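Local coordinates for putative sulfatase yidJ (PDB 2QZU) that probably hydrolyses sulfate esters, perhaps of aryl type, as a metal-binding member of the sulfatase family, at the interface of chains A and B. Residues are numbered along the deposited sequence; one frame, centred on the assembly and turned at random. Chains: chain A/B, Putative sulfatase yidJ.

The interface of chains A and B. Residues chain A 146, 176-177, 234, 236-237; chain B 26-27, 371.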
ATOM      1  N   TYR A 146      -1.095  12.978   1.911  1.00  8.65           N
ATOM      2  CA  TYR A 146      -1.527  11.994   0.918  1.00  9.83           C
ATOM      3  C   TYR A 146      -3.001  11.596   0.937  1.00 13.55           C
ATOM      4  O   TYR A 146      -3.597  11.385  -0.123  1.00  8.75           O
ATOM      5  CB  TYR A 146      -0.668  10.725   1.009  1.00  8.61           C
ATOM      6  CG  TYR A 146      -1.126   9.764   2.076  1.00  8.91           C
ATOM      7  CD1 TYR A 146      -0.753   9.946   3.405  1.00  6.22           C
ATOM      8  CD2 TYR A 146      -2.002   8.722   1.768  1.00  8.88           C
ATOM      9  CE1 TYR A 146      -1.249   9.121   4.404  1.00 10.31           C
ATOM     10  CE2 TYR A 146      -2.507   7.898   2.755  1.00  3.43           C
ATOM     11  CZ  TYR A 146      -2.127   8.108   4.077  1.00 10.56           C
ATOM     12  OH  TYR A 146      -2.659   7.346   5.083  1.00  9.50           O
ATOM     13  N   ASP A 176      -2.230   7.433   7.930  1.00  4.85           N
ATOM     14  CA  ASP A 176      -1.821   6.066   8.218  1.00  6.57           C
ATOM     15  C   ASP A 176      -0.474   5.524   7.765  1.00  4.69           C
ATOM     16  O   ASP A 176      -0.253   4.315   7.831  1.00  5.46           O
ATOM     17  CB  ASP A 176      -2.927   5.116   7.745  1.00  7.42           C
ATOM     18  CG  ASP A 176      -4.308   5.562   8.204  1.00 13.91           C
ATOM     19  OD1 ASP A 176      -4.411   6.105   9.321  1.00 12.26           O
ATOM     20  OD2 ASP A 176      -5.292   5.370   7.460  1.00  9.76           O
ATOM     21  N   TYR A 177       0.423   6.395   7.307  1.00  6.77           N
ATOM     22  CA  TYR A 177       1.752   5.938   6.910  1.00  8.37           C
ATOM     23  C   TYR A 177       2.583   6.078   8.192  1.00  6.32           C
ATOM     24  O   TYR A 177       3.262   7.081   8.405  1.00  7.36           O
ATOM     25  CB  TYR A 177       2.319   6.822   5.796  1.00  4.80           C
ATOM     26  CG  TYR A 177       3.641   6.319   5.271  1.00  4.54           C
ATOM     27  CD1 TYR A 177       3.705   5.182   4.464  1.00  8.17           C
ATOM     28  CD2 TYR A 177       4.833   6.942   5.635  1.00  9.68           C
ATOM     29  CE1 TYR A 177       4.930   4.672   4.037  1.00  9.76           C
ATOM     30  CE2 TYR A 177       6.062   6.444   5.214  1.00 11.32           C
ATOM     31  CZ  TYR A 177       6.103   5.307   4.419  1.00 13.52           C
ATOM     32  OH  TYR A 177       7.321   4.802   4.026  1.00 15.53           O
ATOM     33  N   GLY A 234      -1.878  -0.300   7.588  1.00 14.66           N
ATOM     34  CA  GLY A 234      -0.574   0.107   7.169  1.00 11.88           C
ATOM     35  C   GLY A 234       0.004  -0.905   8.134  1.00  9.84           C
ATOM     36  O   GLY A 234       0.906  -0.601   8.901  1.00  9.52           O
ATOM     37  N   GLU A 236       1.797  -3.387   7.625  1.00  3.93           N
ATOM     38  CA  GLU A 236       3.197  -3.686   7.340  1.00  6.85           C
ATOM     39  C   GLU A 236       4.135  -2.559   7.740  1.00  3.53           C
ATOM     40  O   GLU A 236       5.356  -2.735   7.775  1.00  7.31           O
ATOM     41  CB  GLU A 236       3.385  -3.978   5.847  1.00  6.65           C
ATOM     42  CG  GLU A 236       3.550  -2.731   4.969  1.00  9.49           C
ATOM     43  CD  GLU A 236       2.242  -2.062   4.588  1.00 14.88           C
ATOM     44  OE1 GLU A 236       1.204  -2.348   5.223  1.00 16.20           O
ATOM     45  OE2 GLU A 236       2.253  -1.233   3.649  1.00 15.37           O
ATOM     46  N   LEU A 237       3.563  -1.397   8.043  1.00  4.87           N
ATOM     47  CA  LEU A 237       4.357  -0.233   8.407  1.00  4.89           C
ATOM     48  C   LEU A 237       4.697  -0.234   9.898  1.00  6.60           C
ATOM     49  O   LEU A 237       4.195   0.582  10.684  1.00  6.24           O
ATOM     50  CB  LEU A 237       3.598   1.032   8.009  1.00  2.28           C
ATOM     51  CG  LEU A 237       3.187   1.093   6.533  1.00  5.17           C
ATOM     52  CD1 LEU A 237       2.323   2.315   6.306  1.00  8.37           C
ATOM     53  CD2 LEU A 237       4.424   1.132   5.637  1.00  7.87           C
TER
ATOM     54  N   PRO B  26      -2.235   3.640   2.755  1.00  6.97           N
ATOM     55  CA  PRO B  26      -1.065   4.511   2.941  1.00  5.74           C
ATOM     56  C   PRO B  26       0.037   4.390   1.880  1.00  9.82           C
ATOM     57  O   PRO B  26       0.961   5.209   1.841  1.00 11.91           O
ATOM     58  CB  PRO B  26      -0.585   4.139   4.345  1.00  7.56           C
ATOM     59  CG  PRO B  26      -0.941   2.698   4.439  1.00  9.94           C
ATOM     60  CD  PRO B  26      -2.325   2.646   3.838  1.00  6.69           C
ATOM     61  N   THR B  27      -0.059   3.369   1.032  1.00  9.27           N
ATOM     62  CA  THR B  27       0.899   3.165  -0.055  1.00  8.23           C
ATOM     63  C   THR B  27       0.077   2.890  -1.316  1.00  7.05           C
ATOM     64  O   THR B  27      -0.970   2.251  -1.256  1.00 10.89           O
ATOM     65  CB  THR B  27       1.870   1.994   0.234  1.00  9.15           C
ATOM     66  OG1 THR B  27       1.136   0.781   0.424  1.00  8.05           O
ATOM     67  CG2 THR B  27       2.685   2.288   1.484  1.00  7.95           C
ATOM     68  N   PHE B 371       8.488   2.381   0.258  1.00  5.83           N
ATOM     69  CA  PHE B 371       9.258   1.237   0.740  1.00  6.54           C
ATOM     70  C   PHE B 371      10.759   1.365   0.479  1.00  5.94           C
ATOM     71  O   PHE B 371      11.435   0.377   0.188  1.00  9.15           O
ATOM     72  CB  PHE B 371       8.721  -0.048   0.098  1.00  9.28           C
ATOM     73  CG  PHE B 371       7.271  -0.320   0.410  1.00  9.32           C
ATOM     74  CD1 PHE B 371       6.856  -0.524   1.722  1.00  9.75           C
ATOM     75  CD2 PHE B 371       6.320  -0.342  -0.604  1.00  9.36           C
ATOM     76  CE1 PHE B 371       5.509  -0.747   2.023  1.00  6.87           C
ATOM     77  CE2 PHE B 371       4.970  -0.563  -0.315  1.00  7.25           C
ATOM     78  CZ  PHE B 371       4.565  -0.765   1.002  1.00  8.30           C
TER
HETATM   79  O   HOH W   1       0.245   0.101   2.780  1.00 14.94           O
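B:Pro26 slips its pyrrolidine ring between A:Tyr146, A:Leu237 and the backbone of A:Asp176 and A:Gly234, a worked example of how a proline from an irregular segment can pack among several groups of a second copy of the same sulfatase-family protein. Both sides of the patch are loop, apart from the 3-10 turn 146-148. The interface as a whole is not an exact two-fold, and the structure alone does not show whether the dimer forms in solution.

Apolar packing centres on the proline, 83 Å² of whose surface is hidden by chain A, of 209 Å² hidden in the patch on both sides together. The phenol of A:Tyr146 lies alongside it, pointing the same way, with CE2 3.7 Å from B:Pro26 CA. B:Pro26 CG meets methyl CD1 of A:Leu237 at 3.8 Å and also the bare CA of A:Gly234. B:Pro26 CB lies 3.5 Å from the carbonyl O of A:Asp176, a van der Waals contact. A:Tyr177, its CG anti to the backbone N (chi1 -175°), brings ring atom CD1 to 3.8 Å from the carbonyl O of B:Pro26, which lies tilted out of the ring plane, while its side chain crosses B:Thr27 at about a right angle.

Within chain A, a hydrogen bond of 2.9 Å from A:Asp176 N to the phenol OH of A:Tyr146 probably helps to hold the phenol in place beside the proline; the donor lies in the ring plane.

Polar linkage runs through water 1, held at 2.6 Å by the carboxylate OE2 of A:Glu236 and similarly by the hydroxyl OG1 of B:Thr27. A bend at chi2 (-82°) turns this carboxylate towards B:Phe371, whose ring edge meets OE2 in plane, CZ being 3.5 Å away. That edge, with its slightly positive hydrogens, would suit a carboxylate oxygen.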